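Local atomic coordinates of kojibiose phosphorylase (Gut metagenome, PDB entry 6W0P), a protein that belongs to glycoside hydrolase family 65, joining an N-terminal beta-sandwich domain to a helical central catalytic domain and a small C-terminal domain. Residues 212-224 and 228-240. Residues are numbered along the deposited sequence; the frame is centred on the assembly and turned at random.
Sequences TSVMRTNLKEDSY and QKEVILNYELTLE
With CG beside its backbone N (chi1 -56°), Y235 brings its OH to 2.9 Å from T217 OG1, and M215, extended beyond CG, reaches across to meet L233 tip to tip, CE 3.8 Å from L233 CD1. The case illustrates how one chain can change layers in a beta-sandwich and still place side chains from both in contact. L219 O lies at the edge of the Y235 ring, 3.2 Å from CE1, while E221 CA approaches the same ring obliquely. A water takes up the polar end of the ring, hydrogen-bonded to Y235 OH (2.6 Å), L219 O and E221 OE1. Bent at chi2, E221 also lays its CG 3.6 Å from L233 CD2.

At the end of the loop after strand 210-217, D222 and S223 both face N234 in a classic beta bulge. D222 N binds N234 O, N234 N binds S223 O, and N234 ND2 gives S223 OG a 2.8 Å bond almost in its amide plane. D222 OD2 accepts E236 N on the anti side, 26° out of the carboxylate plane, at a doubtfully short 2.5 Å, so that a side chain ties the bulge to the backbone two residues beyond N234.

Strand 210-217 belongs to the large antiparallel sheet, between strands 197-204 and 245-256, and I247 of the latter also touches Y235. Strand 230-239 lies in the smaller sheet, between strand 165-174 and the outermost strand 223-227.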
loop_
_atom_site.group_PDB
_atom_site.type_symbol
_atom_site.label_atom_id
_atom_site.label_comp_id
_atom_site.label_asym_id
_atom_site.label_seq_id
_atom_site.Cartn_x
_atom_site.Cartn_y
_atom_site.Cartn_z
ATOM N N THR A 212 -26.623 28.044 5.098
ATOM C CA THR A 212 -28.045 28.457 4.982
ATOM C C THR A 212 -28.344 28.704 3.509
ATOM O O THR A 212 -27.620 29.503 2.882
ATOM C CB THR A 212 -28.379 29.683 5.841
ATOM O OG1 THR A 212 -28.258 29.281 7.200
ATOM C CG2 THR A 212 -29.782 30.202 5.615
ATOM N N SER A 213 -29.332 27.987 2.982
ATOM C CA SER A 213 -29.847 28.142 1.606
ATOM C C SER A 213 -31.253 28.716 1.677
ATOM O O SER A 213 -32.112 28.071 2.326
ATOM C CB SER A 213 -29.849 26.839 0.866
ATOM O OG SER A 213 -30.240 27.065 -0.480
ATOM N N VAL A 214 -31.461 29.875 1.044
ATOM C CA VAL A 214 -32.783 30.561 1.021
ATOM C C VAL A 214 -33.175 30.874 -0.426
ATOM O O VAL A 214 -32.304 31.291 -1.216
ATOM C CB VAL A 214 -32.767 31.829 1.891
ATOM C CG1 VAL A 214 -32.625 31.484 3.371
ATOM C CG2 VAL A 214 -31.682 32.798 1.453
ATOM N N MET A 215 -34.449 30.685 -0.754
ATOM C CA MET A 215 -34.987 31.087 -2.068
ATOM C C MET A 215 -36.288 31.872 -1.894
ATOM O O MET A 215 -36.907 31.817 -0.829
ATOM C CB MET A 215 -35.230 29.879 -2.967
ATOM C CG MET A 215 -36.282 28.947 -2.465
ATOM S SD MET A 215 -36.629 27.751 -3.757
ATOM C CE MET A 215 -37.614 26.545 -2.870
ATOM N N ARG A 216 -36.620 32.616 -2.934
ATOM C CA ARG A 216 -37.902 33.326 -3.115
ATOM C C ARG A 216 -38.058 33.559 -4.616
ATOM O O ARG A 216 -37.038 33.408 -5.332
ATOM C CB ARG A 216 -37.889 34.663 -2.378
ATOM C CG ARG A 216 -37.016 35.700 -3.058
ATOM C CD ARG A 216 -36.819 36.898 -2.172
ATOM N NE ARG A 216 -37.935 37.826 -2.236
ATOM C CZ ARG A 216 -38.599 38.276 -1.179
ATOM N NH1 ARG A 216 -38.307 37.834 0.039
ATOM N NH2 ARG A 216 -39.589 39.140 -1.341
ATOM N N THR A 217 -39.251 33.958 -5.057
ATOM C CA THR A 217 -39.640 33.973 -6.493
ATOM C C THR A 217 -40.452 35.246 -6.736
ATOM O O THR A 217 -40.660 35.996 -5.768
ATOM C CB THR A 217 -40.354 32.671 -6.903
ATOM O OG1 THR A 217 -41.711 32.685 -6.454
ATOM C CG2 THR A 217 -39.680 31.427 -6.363
ATOM N N ASN A 218 -40.823 35.484 -7.993
ATOM C CA ASN A 218 -41.685 36.615 -8.426
ATOM C C ASN A 218 -43.128 36.092 -8.575
ATOM O O ASN A 218 -43.858 36.566 -9.426
ATOM C CB ASN A 218 -41.118 37.277 -9.698
ATOM C CG ASN A 218 -40.998 36.316 -10.869
ATOM O OD1 ASN A 218 -41.229 35.121 -10.706
ATOM N ND2 ASN A 218 -40.631 36.803 -12.050
ATOM N N LEU A 219 -43.542 35.122 -7.783
ATOM C CA LEU A 219 -44.924 34.600 -7.854
ATOM C C LEU A 219 -45.270 33.954 -6.513
ATOM O O LEU A 219 -44.500 33.067 -6.041
ATOM C CB LEU A 219 -45.022 33.611 -9.024
ATOM C CG LEU A 219 -46.428 33.086 -9.338
ATOM C CD1 LEU A 219 -47.343 34.192 -9.848
ATOM C CD2 LEU A 219 -46.371 31.961 -10.359
ATOM N N LYS A 220 -46.373 34.400 -5.906
ATOM C CA LYS A 220 -46.983 33.734 -4.722
ATOM C C LYS A 220 -47.215 32.253 -5.067
ATOM O O LYS A 220 -47.812 31.978 -6.122
ATOM C CB LYS A 220 -48.296 34.414 -4.311
ATOM C CG LYS A 220 -48.926 33.867 -3.036
ATOM C CD LYS A 220 -48.122 34.143 -1.774
ATOM C CE LYS A 220 -48.582 33.299 -0.603
ATOM N NZ LYS A 220 -47.929 33.716 0.659
ATOM N N GLU A 221 -46.731 31.345 -4.222
ATOM C CA GLU A 221 -46.935 29.881 -4.344
ATOM C C GLU A 221 -48.343 29.514 -3.839
ATOM O O GLU A 221 -48.952 30.314 -3.116
ATOM C CB GLU A 221 -45.826 29.149 -3.585
ATOM C CG GLU A 221 -45.983 29.147 -2.067
ATOM C CD GLU A 221 -45.760 30.464 -1.330
ATOM O OE1 GLU A 221 -45.230 31.420 -1.928
ATOM O OE2 GLU A 221 -46.134 30.529 -0.140
ATOM N N ASP A 222 -48.838 28.341 -4.235
ATOM C CA ASP A 222 -50.167 27.811 -3.850
ATOM C C ASP A 222 -49.994 27.118 -2.502
ATOM O O ASP A 222 -50.919 27.143 -1.719
ATOM C CB ASP A 222 -50.737 26.884 -4.930
ATOM C CG ASP A 222 -51.140 27.623 -6.194
ATOM O OD1 ASP A 222 -52.125 28.365 -6.144
ATOM O OD2 ASP A 222 -50.421 27.494 -7.208
ATOM N N SER A 223 -48.817 26.553 -2.239
ATOM C CA SER A 223 -48.485 25.943 -0.929
ATOM C C SER A 223 -46.981 25.708 -0.834
ATOM O O SER A 223 -46.310 25.840 -1.867
ATOM C CB SER A 223 -49.251 24.655 -0.708
ATOM O OG SER A 223 -48.937 23.710 -1.711
ATOM N N TYR A 224 -46.506 25.344 0.358
ATOM C CA TYR A 224 -45.080 25.064 0.661
ATOM C C TYR A 224 -44.960 23.868 1.610
ATOM O O TYR A 224 -45.933 23.554 2.298
ATOM C CB TYR A 224 -44.428 26.322 1.231
ATOM C CG TYR A 224 -44.874 26.758 2.607
ATOM C CD1 TYR A 224 -45.969 27.593 2.790
ATOM C CD2 TYR A 224 -44.154 26.386 3.735
ATOM C CE1 TYR A 224 -46.342 28.028 4.053
ATOM C CE2 TYR A 224 -44.513 26.810 5.004
ATOM C CZ TYR A 224 -45.612 27.637 5.169
ATOM O OH TYR A 224 -45.962 28.043 6.430
ATOM N N GLN A 228 -37.432 17.383 6.451
ATOM C CA GLN A 228 -36.056 17.267 6.989
ATOM C C GLN A 228 -35.073 17.543 5.826
ATOM O O GLN A 228 -35.088 16.812 4.816
ATOM C CB GLN A 228 -35.920 15.947 7.754
ATOM C CG GLN A 228 -35.709 14.713 6.892
ATOM C CD GLN A 228 -34.274 14.592 6.430
ATOM O OE1 GLN A 228 -33.403 15.351 6.861
ATOM N NE2 GLN A 228 -34.019 13.645 5.538
ATOM N N LYS A 229 -34.324 18.639 5.929
ATOM C CA LYS A 229 -33.234 19.054 4.995
ATOM C C LYS A 229 -33.756 19.343 3.578
ATOM O O LYS A 229 -32.922 19.407 2.668
ATOM C CB LYS A 229 -32.127 17.994 4.979
ATOM C CG LYS A 229 -31.429 17.806 6.320
ATOM C CD LYS A 229 -30.039 17.220 6.261
ATOM C CE LYS A 229 -29.898 16.044 5.324
ATOM N NZ LYS A 229 -30.590 14.845 5.832
ATOM N N GLU A 230 -35.062 19.546 3.376
ATOM C CA GLU A 230 -35.593 20.042 2.080
ATOM C C GLU A 230 -36.793 20.969 2.313
ATOM O O GLU A 230 -37.617 20.702 3.229
ATOM C CB GLU A 230 -35.913 18.896 1.111
ATOM C CG GLU A 230 -37.232 18.200 1.349
ATOM C CD GLU A 230 -37.610 17.129 0.332
ATOM O OE1 GLU A 230 -36.927 17.022 -0.702
ATOM O OE2 GLU A 230 -38.599 16.408 0.589
ATOM N N VAL A 231 -36.882 22.028 1.508
ATOM C CA VAL A 231 -38.091 22.890 1.455
ATOM C C VAL A 231 -38.583 22.938 0.010
ATOM O O VAL A 231 -37.778 22.783 -0.901
ATOM C CB VAL A 231 -37.818 24.275 2.059
ATOM C CG1 VAL A 231 -37.453 24.126 3.527
ATOM C CG2 VAL A 231 -36.747 25.042 1.291
ATOM N N ILE A 232 -39.892 23.078 -0.164
ATOM C CA ILE A 232 -40.571 23.029 -1.489
ATOM C C ILE A 232 -41.546 24.205 -1.557
ATOM O O ILE A 232 -42.238 24.464 -0.558
ATOM C CB ILE A 232 -41.253 21.665 -1.715
ATOM C CG1 ILE A 232 -40.297 20.502 -1.444
ATOM C CG2 ILE A 232 -41.856 21.576 -3.108
ATOM C CD1 ILE A 232 -40.948 19.136 -1.562
ATOM N N LEU A 233 -41.541 24.911 -2.678
ATOM C CA LEU A 233 -42.614 25.835 -3.082
ATOM C C LEU A 233 -43.426 25.139 -4.188
ATOM O O LEU A 233 -42.814 24.683 -5.172
ATOM C CB LEU A 233 -41.962 27.143 -3.544
ATOM C CG LEU A 233 -41.365 28.031 -2.448
ATOM C CD1 LEU A 233 -40.452 29.098 -3.041
ATOM C CD2 LEU A 233 -42.452 28.696 -1.623
ATOM N N ASN A 234 -44.754 25.025 -4.007
ATOM C CA ASN A 234 -45.709 24.404 -4.975
ATOM C C ASN A 234 -46.378 25.507 -5.799
ATOM O O ASN A 234 -46.890 26.470 -5.191
ATOM C CB ASN A 234 -46.799 23.572 -4.286
ATOM C CG ASN A 234 -46.244 22.360 -3.572
ATOM O OD1 ASN A 234 -45.422 21.624 -4.125
ATOM N ND2 ASN A 234 -46.695 22.134 -2.346
ATOM N N TYR A 235 -46.370 25.379 -7.126
ATOM C CA TYR A 235 -47.091 26.299 -8.048
ATOM C C TYR A 235 -48.068 25.459 -8.871
ATOM O O TYR A 235 -47.667 24.443 -9.457
ATOM C CB TYR A 235 -46.120 27.140 -8.883
ATOM C CG TYR A 235 -45.152 27.934 -8.039
ATOM C CD1 TYR A 235 -45.488 29.186 -7.551
ATOM C CD2 TYR A 235 -43.914 27.414 -7.688
ATOM C CE1 TYR A 235 -44.627 29.898 -6.734
ATOM C CE2 TYR A 235 -43.042 28.113 -6.875
ATOM C CZ TYR A 235 -43.402 29.355 -6.390
ATOM O OH TYR A 235 -42.553 30.043 -5.585
ATOM N N GLU A 236 -49.338 25.848 -8.821
ATOM C CA GLU A 236 -50.443 25.259 -9.615
ATOM C C GLU A 236 -50.684 26.237 -10.752
ATOM O O GLU A 236 -51.328 27.258 -10.508
ATOM C CB GLU A 236 -51.722 25.079 -8.786
ATOM C CG GLU A 236 -51.548 24.274 -7.511
ATOM C CD GLU A 236 -51.235 22.803 -7.706
ATOM O OE1 GLU A 236 -50.735 22.176 -6.734
ATOM O OE2 GLU A 236 -51.487 22.286 -8.824
ATOM N N LEU A 237 -50.099 25.981 -11.916
ATOM C CA LEU A 237 -50.137 26.953 -13.029
ATOM C C LEU A 237 -51.160 26.496 -14.063
ATOM O O LEU A 237 -51.174 25.285 -14.398
ATOM C CB LEU A 237 -48.737 27.087 -13.637
ATOM C CG LEU A 237 -47.637 27.476 -12.648
ATOM C CD1 LEU A 237 -46.279 27.394 -13.301
ATOM C CD2 LEU A 237 -47.882 28.864 -12.064
ATOM N N THR A 238 -51.943 27.454 -14.554
ATOM C CA THR A 238 -52.787 27.320 -15.753
ATOM C C THR A 238 -52.048 27.992 -16.903
ATOM O O THR A 238 -51.774 29.184 -16.815
ATOM C CB THR A 238 -54.190 27.874 -15.484
ATOM O OG1 THR A 238 -54.594 27.128 -14.337
ATOM C CG2 THR A 238 -55.159 27.691 -16.638
ATOM N N LEU A 239 -51.708 27.220 -17.922
ATOM C CA LEU A 239 -51.047 27.728 -19.141
ATOM C C LEU A 239 -52.135 28.084 -20.149
ATOM O O LEU A 239 -53.003 27.235 -20.403
ATOM C CB LEU A 239 -50.103 26.659 -19.700
ATOM C CG LEU A 239 -49.021 26.138 -18.757
ATOM C CD1 LEU A 239 -48.097 25.191 -19.503
ATOM C CD2 LEU A 239 -48.233 27.276 -18.128
ATOM N N GLU A 240 -52.086 29.302 -20.681
ATOM C CA GLU A 240 -52.921 29.753 -21.816
ATOM C C GLU A 240 -52.135 29.451 -23.091
ATOM O O GLU A 240 -50.921 29.835 -23.151
ATOM C CB GLU A 240 -53.232 31.247 -21.725
ATOM C CG GLU A 240 -53.776 31.679 -20.373
ATOM C CD GLU A 240 -54.158 33.148 -20.279
ATOM O OE1 GLU A 240 -54.310 33.796 -21.348
ATOM O OE2 GLU A 240 -54.304 33.642 -19.135
HETATM O O HOH W 1 -43.256 31.927 -3.901
#